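PDB 3AFO: NADH kinase POS5 from Saccharomyces cerevisiae, which phosphorylates NADH and, with a twofold lower preference, NAD(+), using ATP, and is a key source of the cellular reductant NADPH. Local coordinates for residues K6-K11 with H101-G106; L41-I46 with R114-V119; I284-K289 with Q309-G314. One frame throughout, in Å; residues are numbered along the deposited sequence. Where two conformers were deposited one is given.

Contact 1 of 3, residues K6-K11 with H101-G106; sequences KFVKIK and HILYTG
The extended K11 side chain runs over the partner strand in this pairing of strands 8-11 and 101-105. Its CG stands anti to the carbonyl carbon (chi1 -73°), and the methylenes beyond cross I102 obliquely, with K11 CD 3.8 Å from I102 CG2. K11 CB lies 3.7 Å from CD1 of the Y104 ring. I102 CG2 sits 3.4 Å above one face of that ring, towards its rim, while a water in the ring plane makes weak, long bonds to Y104 OH and K11 NZ. An alanine in place of K11 would lose the methylenes over I102 and the ammonium group, and would probably leave I102 and the Y104 ring less well packed.

On the other face, V8 CG1 meets L103 CD1 at 3.9 Å. I10 CG2 lies alongside T105 CG2 at 3.5 Å, the latter in the crowded position, while T105 OG1, anti to the backbone N, bonds to V77 O. The H101 ring, bonded through ND1 to H67, brings its edge near F7 O. Five backbone hydrogen bonds, from F7 O to T105 N, give the unbroken ladder of a parallel beta pair, with helix 79-86 over the face of V8, I10 and L103 and Y104 bonding on to V75.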
loop_
_atom_site.group_PDB
_atom_site.type_symbol
_atom_site.label_atom_id
_atom_site.label_comp_id
_atom_site.label_asym_id
_atom_site.label_seq_id
_atom_site.Cartn_x
_atom_site.Cartn_y
_atom_site.Cartn_z
ATOM N N LYS A 6 -38.429 -7.993 -44.407
ATOM C CA LYS A 6 -38.140 -7.927 -45.844
ATOM C C LYS A 6 -37.260 -6.714 -46.182
ATOM O O LYS A 6 -36.813 -6.570 -47.320
ATOM C CB LYS A 6 -39.443 -7.851 -46.656
ATOM C CG LYS A 6 -40.540 -8.814 -46.211
ATOM C CD LYS A 6 -40.490 -10.128 -46.968
ATOM C CE LYS A 6 -41.808 -10.885 -46.801
ATOM N NZ LYS A 6 -41.990 -11.901 -47.876
ATOM N N PHE A 7 -37.042 -5.839 -45.198
ATOM C CA PHE A 7 -36.180 -4.661 -45.363
ATOM C C PHE A 7 -34.715 -4.950 -44.987
ATOM O O PHE A 7 -33.849 -4.076 -45.072
ATOM C CB PHE A 7 -36.714 -3.478 -44.545
ATOM C CG PHE A 7 -38.073 -2.985 -44.988
ATOM C CD1 PHE A 7 -38.468 -3.068 -46.329
ATOM C CD2 PHE A 7 -38.949 -2.418 -44.067
ATOM C CE1 PHE A 7 -39.721 -2.606 -46.739
ATOM C CE2 PHE A 7 -40.199 -1.944 -44.468
ATOM C CZ PHE A 7 -40.587 -2.042 -45.804
ATOM N N VAL A 8 -34.462 -6.182 -44.557
ATOM C CA VAL A 8 -33.124 -6.636 -44.203
ATOM C C VAL A 8 -32.837 -7.973 -44.879
ATOM O O VAL A 8 -33.642 -8.899 -44.796
ATOM C CB VAL A 8 -32.965 -6.808 -42.659
ATOM C CG1 VAL A 8 -31.674 -7.572 -42.306
ATOM C CG2 VAL A 8 -32.987 -5.460 -41.964
ATOM N N LYS A 9 -31.699 -8.059 -45.561
ATOM C CA LYS A 9 -31.199 -9.336 -46.060
ATOM C C LYS A 9 -29.902 -9.679 -45.343
ATOM O O LYS A 9 -29.008 -8.840 -45.225
ATOM C CB LYS A 9 -30.972 -9.291 -47.575
ATOM C CG LYS A 9 -32.249 -9.373 -48.402
ATOM C CD LYS A 9 -31.935 -9.476 -49.892
ATOM C CE LYS A 9 -31.002 -10.640 -50.191
ATOM N NZ LYS A 9 -30.502 -10.577 -51.594
ATOM N N ILE A 10 -29.816 -10.911 -44.858
ATOM C CA ILE A 10 -28.608 -11.410 -44.197
ATOM C C ILE A 10 -27.805 -12.222 -45.219
ATOM O O ILE A 10 -28.305 -13.226 -45.726
ATOM C CB ILE A 10 -28.950 -12.274 -42.958
ATOM C CG1 ILE A 10 -29.721 -11.447 -41.917
ATOM C CG2 ILE A 10 -27.678 -12.864 -42.346
ATOM C CD1 ILE A 10 -30.357 -12.281 -40.794
ATOM N N LYS A 11 -26.580 -11.777 -45.510
ATOM C CA LYS A 11 -25.716 -12.398 -46.533
ATOM C C LYS A 11 -24.411 -12.972 -45.954
ATOM O O LYS A 11 -23.884 -12.440 -44.967
ATOM C CB LYS A 11 -25.379 -11.385 -47.632
ATOM C CG LYS A 11 -26.539 -11.074 -48.569
ATOM C CD LYS A 11 -26.094 -10.230 -49.742
ATOM C CE LYS A 11 -27.282 -9.734 -50.546
ATOM N NZ LYS A 11 -26.831 -8.912 -51.711
ATOM N N HIS A 101 -31.576 -3.252 -46.273
ATOM C CA HIS A 101 -30.348 -3.192 -45.492
ATOM C C HIS A 101 -29.686 -4.553 -45.576
ATOM O O HIS A 101 -30.317 -5.568 -45.312
ATOM C CB HIS A 101 -30.660 -2.845 -44.034
ATOM C CG HIS A 101 -31.191 -1.459 -43.851
ATOM N ND1 HIS A 101 -30.369 -0.363 -43.715
ATOM C CD2 HIS A 101 -32.460 -0.988 -43.801
ATOM C CE1 HIS A 101 -31.108 0.726 -43.584
ATOM N NE2 HIS A 101 -32.380 0.373 -43.639
ATOM N N ILE A 102 -28.417 -4.577 -45.960
ATOM C CA ILE A 102 -27.682 -5.834 -46.020
ATOM C C ILE A 102 -26.754 -5.955 -44.811
ATOM O O ILE A 102 -26.009 -5.038 -44.506
ATOM C CB ILE A 102 -26.877 -5.980 -47.334
ATOM C CG1 ILE A 102 -27.811 -5.862 -48.549
ATOM C CG2 ILE A 102 -26.136 -7.315 -47.343
ATOM C CD1 ILE A 102 -27.092 -5.656 -49.878
ATOM N N LEU A 103 -26.844 -7.086 -44.125
ATOM C CA LEU A 103 -25.984 -7.406 -43.001
ATOM C C LEU A 103 -25.207 -8.648 -43.374
ATOM O O LEU A 103 -25.798 -9.699 -43.612
ATOM C CB LEU A 103 -26.818 -7.704 -41.749
ATOM C CG LEU A 103 -27.776 -6.609 -41.256
ATOM C CD1 LEU A 103 -28.511 -7.096 -40.012
ATOM C CD2 LEU A 103 -27.040 -5.290 -40.987
ATOM N N TYR A 104 -23.886 -8.531 -43.418
ATOM C CA TYR A 104 -23.032 -9.691 -43.675
ATOM C C TYR A 104 -22.644 -10.376 -42.373
ATOM O O TYR A 104 -22.333 -9.711 -41.378
ATOM C CB TYR A 104 -21.798 -9.283 -44.471
ATOM C CG TYR A 104 -22.155 -8.683 -45.809
ATOM C CD1 TYR A 104 -22.317 -9.494 -46.937
ATOM C CD2 TYR A 104 -22.342 -7.315 -45.948
ATOM C CE1 TYR A 104 -22.664 -8.953 -48.163
ATOM C CE2 TYR A 104 -22.686 -6.765 -47.165
ATOM C CZ TYR A 104 -22.845 -7.593 -48.267
ATOM O OH TYR A 104 -23.184 -7.031 -49.470
ATOM N N THR A 105 -22.684 -11.702 -42.381
ATOM C CA THR A 105 -22.366 -12.489 -41.207
ATOM C C THR A 105 -21.807 -13.867 -41.564
ATOM O O THR A 105 -21.920 -14.324 -42.706
ATOM C CB THR A 105 -23.599 -12.651 -40.287
ATOM O OG1 THR A 105 -23.158 -13.069 -38.997
ATOM C CG2 THR A 105 -24.593 -13.684 -40.837
ATOM N N GLY A 106 -21.211 -14.519 -40.570
ATOM C CA GLY A 106 -20.715 -15.884 -40.707
ATOM C C GLY A 106 -19.887 -16.276 -39.493
ATOM O O GLY A 106 -19.920 -15.581 -38.477
HETATM O O HOH W 1 -23.587 -9.541 -51.637
#

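Contact 2 of 3, residues L41-I46 with R114-V119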
loop_
_atom_site.group_PDB
_atom_site.type_symbol
_atom_site.label_atom_id
_atom_site.label_comp_id
_atom_site.label_asym_id
_atom_site.label_seq_id
_atom_site.Cartn_x
_atom_site.Cartn_y
_atom_site.Cartn_z
ATOM N N LEU A 41 -11.504 2.199 -46.891
ATOM C CA LEU A 41 -12.243 1.477 -45.850
ATOM C C LEU A 41 -13.597 1.016 -46.384
ATOM O O LEU A 41 -14.371 1.831 -46.883
ATOM C CB LEU A 41 -12.446 2.388 -44.628
ATOM C CG LEU A 41 -13.467 2.000 -43.555
ATOM C CD1 LEU A 41 -13.126 0.656 -42.939
ATOM C CD2 LEU A 41 -13.568 3.078 -42.484
ATOM N N GLN A 42 -13.877 -0.279 -46.265
ATOM C CA GLN A 42 -15.151 -0.837 -46.713
ATOM C C GLN A 42 -15.834 -1.767 -45.701
ATOM O O GLN A 42 -17.015 -1.577 -45.400
ATOM C CB GLN A 42 -14.983 -1.580 -48.045
ATOM C CG GLN A 42 -14.802 -0.685 -49.261
ATOM C CD GLN A 42 -14.901 -1.477 -50.555
ATOM O OE1 GLN A 42 -14.024 -2.282 -50.880
ATOM N NE2 GLN A 42 -15.988 -1.264 -51.292
ATOM N N ASN A 43 -15.102 -2.770 -45.205
ATOM C CA ASN A 43 -15.672 -3.816 -44.355
ATOM C C ASN A 43 -15.623 -3.438 -42.864
ATOM O O ASN A 43 -14.563 -3.505 -42.226
ATOM C CB ASN A 43 -14.952 -5.147 -44.562
ATOM C CG ASN A 43 -14.998 -5.643 -46.013
ATOM O OD1 ASN A 43 -15.766 -5.145 -46.852
ATOM N ND2 ASN A 43 -14.169 -6.644 -46.305
ATOM N N VAL A 44 -16.768 -3.047 -42.324
ATOM C CA VAL A 44 -16.845 -2.595 -40.937
ATOM C C VAL A 44 -17.556 -3.641 -40.086
ATOM O O VAL A 44 -18.750 -3.883 -40.254
ATOM C CB VAL A 44 -17.557 -1.224 -40.843
ATOM C CG1 VAL A 44 -17.649 -0.736 -39.383
ATOM C CG2 VAL A 44 -16.818 -0.181 -41.702
ATOM N N TYR A 45 -16.807 -4.264 -39.179
ATOM C CA TYR A 45 -17.360 -5.211 -38.207
ATOM C C TYR A 45 -17.811 -4.497 -36.925
ATOM O O TYR A 45 -17.029 -3.784 -36.286
ATOM C CB TYR A 45 -16.335 -6.300 -37.892
ATOM C CG TYR A 45 -16.724 -7.299 -36.824
ATOM C CD1 TYR A 45 -17.989 -7.880 -36.803
ATOM C CD2 TYR A 45 -15.800 -7.698 -35.857
ATOM C CE1 TYR A 45 -18.337 -8.809 -35.834
ATOM C CE2 TYR A 45 -16.135 -8.636 -34.883
ATOM C CZ TYR A 45 -17.405 -9.184 -34.878
ATOM O OH TYR A 45 -17.754 -10.112 -33.923
ATOM N N ILE A 46 -19.073 -4.701 -36.556
ATOM C CA ILE A 46 -19.653 -4.005 -35.410
ATOM C C ILE A 46 -20.095 -4.998 -34.352
ATOM O O ILE A 46 -20.831 -5.950 -34.645
ATOM C CB ILE A 46 -20.859 -3.105 -35.806
ATOM C CG1 ILE A 46 -20.525 -2.254 -37.030
ATOM C CG2 ILE A 46 -21.271 -2.201 -34.632
ATOM C CD1 ILE A 46 -21.739 -1.679 -37.709
ATOM N N ARG A 114 -11.866 -10.663 -43.094
ATOM C CA ARG A 114 -12.444 -9.646 -43.962
ATOM C C ARG A 114 -12.649 -8.277 -43.323
ATOM O O ARG A 114 -12.942 -7.308 -44.009
ATOM C CB ARG A 114 -13.719 -10.185 -44.608
ATOM C CG ARG A 114 -13.382 -11.200 -45.695
ATOM C CD ARG A 114 -14.503 -12.155 -45.956
ATOM N NE ARG A 114 -14.129 -13.112 -46.995
ATOM C CZ ARG A 114 -13.735 -14.359 -46.761
ATOM N NH1 ARG A 114 -13.656 -14.826 -45.516
ATOM N NH2 ARG A 114 -13.416 -15.143 -47.781
ATOM N N THR A 115 -12.453 -8.194 -42.011
ATOM C CA THR A 115 -12.629 -6.936 -41.283
ATOM C C THR A 115 -11.537 -5.886 -41.547
ATOM O O THR A 115 -10.359 -6.140 -41.310
ATOM C CB THR A 115 -12.748 -7.218 -39.761
ATOM O OG1 THR A 115 -13.897 -8.042 -39.514
ATOM C CG2 THR A 115 -12.885 -5.924 -38.988
ATOM N N ASP A 116 -11.926 -4.707 -42.023
ATOM C CA ASP A 116 -11.010 -3.564 -42.124
ATOM C C ASP A 116 -10.962 -2.782 -40.805
ATOM O O ASP A 116 -9.940 -2.181 -40.455
ATOM C CB ASP A 116 -11.434 -2.586 -43.233
ATOM C CG ASP A 116 -11.597 -3.252 -44.613
ATOM O OD1 ASP A 116 -11.108 -4.394 -44.814
ATOM O OD2 ASP A 116 -12.221 -2.603 -45.492
ATOM N N LEU A 117 -12.093 -2.767 -40.099
ATOM C CA LEU A 117 -12.261 -1.935 -38.919
ATOM C C LEU A 117 -13.218 -2.599 -37.943
ATOM O O LEU A 117 -14.296 -3.058 -38.334
ATOM C CB LEU A 117 -12.794 -0.551 -39.313
ATOM C CG LEU A 117 -13.083 0.482 -38.215
ATOM C CD1 LEU A 117 -11.806 1.147 -37.753
ATOM C CD2 LEU A 117 -14.075 1.535 -38.705
ATOM N N LEU A 118 -12.803 -2.659 -36.680
ATOM C CA LEU A 118 -13.644 -3.116 -35.588
ATOM C C LEU A 118 -14.270 -1.902 -34.902
ATOM O O LEU A 118 -13.557 -0.999 -34.475
ATOM C CB LEU A 118 -12.832 -3.964 -34.583
ATOM C CG LEU A 118 -13.483 -4.309 -33.225
ATOM C CD1 LEU A 118 -14.738 -5.170 -33.388
ATOM C CD2 LEU A 118 -12.491 -4.975 -32.254
ATOM N N VAL A 119 -15.604 -1.886 -34.822
ATOM C CA VAL A 119 -16.341 -0.850 -34.111
ATOM C C VAL A 119 -17.064 -1.509 -32.931
ATOM O O VAL A 119 -17.825 -2.450 -33.118
ATOM C CB VAL A 119 -17.374 -0.131 -35.021
ATOM C CG1 VAL A 119 -18.244 0.817 -34.198
ATOM C CG2 VAL A 119 -16.670 0.657 -36.157
#
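The amide of N43 and the carboxylate of D116 cross obliquely with their planes only 17° apart; N43 is held in the plane of its amide, D116 both through a lone pair and from above its plane. N43 ND2 gives a hydrogen bond of 2.7 Å to R114 O, which lies in the amide plane and receives it on a lone pair; on the amide's other branch, OD1 takes N74 ND2. D116 OD2 accepts two backbone N-H groups: Q42 N is received on its anti lone pair, whereas N43 N, at 2.9 Å, comes from 65° out of the carboxylate plane. With OD1 held by S20 N, this buried carboxylate has three backbone donors, which would be expected to favour its charged form. The Y45 ring, its CG anti to the backbone N (chi1 176°), is met obliquely by T115 OG1, itself hydrogen-bonded to I111 O, and by L118 CD1, 3.7 Å from Y45 CD2.

Strands 43-48 and 117-122 are adjacent, 117-122 the middle one, in the five-stranded parallel sheet of the N-terminal alpha/beta domain, a Rossmann-like layout typical of NAD kinases. N43 O receives D116 N at 2.9 Å and, weakly, L117 N; Y45 then continues the ladder, its N bonding to L117 O and its O to V119 N. On the face opposite Y45, V44 CG1 meets V119 CG2 at 3.6 Å, and L41 CD1 reaches L117 CB at 3.8 Å. Helix 161-169 covers L41 and L117, while helix 53-69 covers I46 and V119.

Contact 3 of 3, residues I284-K289 with Q309-G314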
loop_
_atom_site.group_PDB
_atom_site.type_symbol
_atom_site.label_atom_id
_atom_site.label_comp_id
_atom_site.label_asym_id
_atom_site.label_seq_id
_atom_site.Cartn_x
_atom_site.Cartn_y
_atom_site.Cartn_z
ATOM N N ILE A 284 4.831 -19.660 -14.880
ATOM C CA ILE A 284 4.185 -19.901 -13.589
ATOM C C ILE A 284 3.643 -21.340 -13.505
ATOM O O ILE A 284 2.807 -21.743 -14.310
ATOM C CB ILE A 284 3.073 -18.854 -13.280
ATOM C CG1 ILE A 284 3.653 -17.428 -13.317
ATOM C CG2 ILE A 284 2.400 -19.163 -11.923
ATOM C CD1 ILE A 284 2.630 -16.309 -13.049
ATOM N N LYS A 285 4.171 -22.106 -12.554
ATOM C CA LYS A 285 3.747 -23.477 -12.331
ATOM C C LYS A 285 2.860 -23.565 -11.085
ATOM O O LYS A 285 3.181 -22.982 -10.041
ATOM C CB LYS A 285 4.970 -24.374 -12.169
ATOM C CG LYS A 285 4.669 -25.874 -12.163
ATOM C CD LYS A 285 5.989 -26.663 -12.143
ATOM C CE LYS A 285 5.753 -28.170 -12.231
ATOM N NZ LYS A 285 7.051 -28.908 -12.067
ATOM N N ILE A 286 1.743 -24.276 -11.217
ATOM C CA ILE A 286 0.813 -24.496 -10.114
ATOM C C ILE A 286 1.405 -25.540 -9.168
ATOM O O ILE A 286 1.580 -26.704 -9.552
ATOM C CB ILE A 286 -0.584 -24.979 -10.629
ATOM C CG1 ILE A 286 -1.091 -24.103 -11.791
ATOM C CG2 ILE A 286 -1.590 -25.073 -9.487
ATOM C CD1 ILE A 286 -1.201 -22.577 -11.489
ATOM N N GLY A 287 1.741 -25.112 -7.952
ATOM C CA GLY A 287 2.302 -26.007 -6.943
ATOM C C GLY A 287 1.293 -26.357 -5.865
ATOM O O GLY A 287 0.098 -26.112 -6.012
ATOM N N SER A 288 1.781 -26.943 -4.780
ATOM C CA SER A 288 0.957 -27.228 -3.610
ATOM C C SER A 288 1.877 -27.308 -2.401
ATOM O O SER A 288 3.098 -27.309 -2.555
ATOM C CB SER A 288 0.194 -28.547 -3.790
ATOM O OG SER A 288 1.094 -29.632 -3.924
ATOM N N LYS A 289 1.296 -27.358 -1.205
ATOM C CA LYS A 289 2.066 -27.630 0.018
ATOM C C LYS A 289 2.024 -29.122 0.353
ATOM O O LYS A 289 1.057 -29.810 0.011
ATOM C CB LYS A 289 1.582 -26.774 1.203
ATOM C CG LYS A 289 0.245 -26.056 0.992
ATOM C CD LYS A 289 -0.952 -26.982 1.193
ATOM C CE LYS A 289 -2.077 -26.619 0.232
ATOM N NZ LYS A 289 -1.793 -27.077 -1.167
ATOM N N GLN A 309 -10.232 -22.090 -17.973
ATOM C CA GLN A 309 -10.053 -23.437 -17.471
ATOM C C GLN A 309 -9.727 -23.408 -16.003
ATOM O O GLN A 309 -9.092 -22.473 -15.501
ATOM C CB GLN A 309 -8.841 -24.056 -18.139
ATOM C CG GLN A 309 -9.138 -24.971 -19.282
ATOM C CD GLN A 309 -7.921 -25.767 -19.649
ATOM O OE1 GLN A 309 -7.485 -25.758 -20.796
ATOM N NE2 GLN A 309 -7.341 -26.448 -18.661
ATOM N N ASP A 310 -10.143 -24.454 -15.314
ATOM C CA ASP A 310 -9.586 -24.740 -14.021
ATOM C C ASP A 310 -8.306 -25.502 -14.273
ATOM O O ASP A 310 -8.231 -26.320 -15.199
ATOM C CB ASP A 310 -10.591 -25.508 -13.182
ATOM C CG ASP A 310 -11.848 -24.703 -12.953
ATOM O OD1 ASP A 310 -11.843 -23.516 -13.349
ATOM O OD2 ASP A 310 -12.827 -25.233 -12.394
ATOM N N LEU A 311 -7.281 -25.170 -13.498
ATOM C CA LEU A 311 -5.972 -25.784 -13.637
ATOM C C LEU A 311 -5.682 -26.663 -12.438
ATOM O O LEU A 311 -6.231 -26.458 -11.346
ATOM C CB LEU A 311 -4.870 -24.729 -13.802
ATOM C CG LEU A 311 -4.919 -23.741 -14.972
ATOM C CD1 LEU A 311 -3.596 -22.963 -15.060
ATOM C CD2 LEU A 311 -5.242 -24.425 -16.300
ATOM N N ASP A 312 -4.814 -27.643 -12.663
ATOM C CA ASP A 312 -4.407 -28.612 -11.656
ATOM C C ASP A 312 -2.951 -28.384 -11.266
ATOM O O ASP A 312 -2.183 -27.779 -12.013
ATOM C CB ASP A 312 -4.579 -30.043 -12.202
ATOM C CG ASP A 312 -5.929 -30.252 -12.887
ATOM O OD1 ASP A 312 -6.961 -29.829 -12.323
ATOM O OD2 ASP A 312 -5.960 -30.826 -13.993
ATOM N N VAL A 313 -2.585 -28.875 -10.088
ATOM C CA VAL A 313 -1.190 -28.920 -9.660
ATOM C C VAL A 313 -0.351 -29.569 -10.760
ATOM O O VAL A 313 -0.689 -30.656 -11.246
ATOM C CB VAL A 313 -1.056 -29.706 -8.328
ATOM C CG1 VAL A 313 0.402 -30.031 -8.015
ATOM C CG2 VAL A 313 -1.694 -28.929 -7.186
ATOM N N GLY A 314 0.720 -28.885 -11.164
ATOM C CA GLY A 314 1.600 -29.357 -12.220
ATOM C C GLY A 314 1.427 -28.669 -13.563
ATOM O O GLY A 314 2.342 -28.701 -14.388
#
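A single hydrogen bond joins the two backbones: G314 N donates to I286 O over 2.8 Å, with an angle of 163° at the hydrogen and the donor in the carbonyl plane. The same oxygen also receives a CA-H...O contact from V313 CA at 3.5 Å, so one carbonyl is approached by two successive residues of the turn. G314 has backbone angles, phi being positive, at which a CB would collide with the carbonyl oxygen before it, a requirement for glycine set by the turn itself.

The touching parts run 87° apart, so this is a corner and not a strand ladder. Residues 284-289 lie on strand 282-286 and the chain that follows it, in one sheet of the C-terminal beta-sandwich domain, and residues 312-315 carry the chain from strand 306-311 of the other sheet across to strand 316-321, which pairs with 282-286; I286 and D315 share a backbone hydrogen bond at that start.

Van der Waals contacts line the corner. Among the apolar pairs, I286 CG1, anti to the carbonyl carbon, approaches L311 CD1 at 4.3 Å, and I286 CG2 is 4.5 Å from V313 CG2. L204 packs against both I286 and L311 from within the sandwich. V313 has CG1 anti to its backbone N (chi1 168°), and its CG2 lies 3.9 Å from S288 CB.

Two carbons instead meet carbonyl oxygens: I286 CB lies 3.5 Å from D312 O, and V313 CG2 equally close to G287 O.

Among the polar side chains, D312 CB points away from 284-289, and its OD1 accepts a hydrogen bond from S297 N.

Contacts 1 and 2 belong to the N-terminal half of the chain and contact 3 to the C-terminal half, on the opposite side of the chain's centre. The centres of contacts 1 and 2 are 15 Å apart, with nearest atoms about 7 Å apart; their segments alternate along the chain, and strand 74-76 lies between them, bonded to Y104 through V75 and to V44 through N74 and I76. Contact 3 lies 47 Å from contact 1 and 40 Å from contact 2, centre to centre. Neither contact 2 nor contact 3 touches the bound NADH: the side chain of L118 is about 13 Å from a bound NADH, and the side chain of S288 is about 12 Å from a bound NADH.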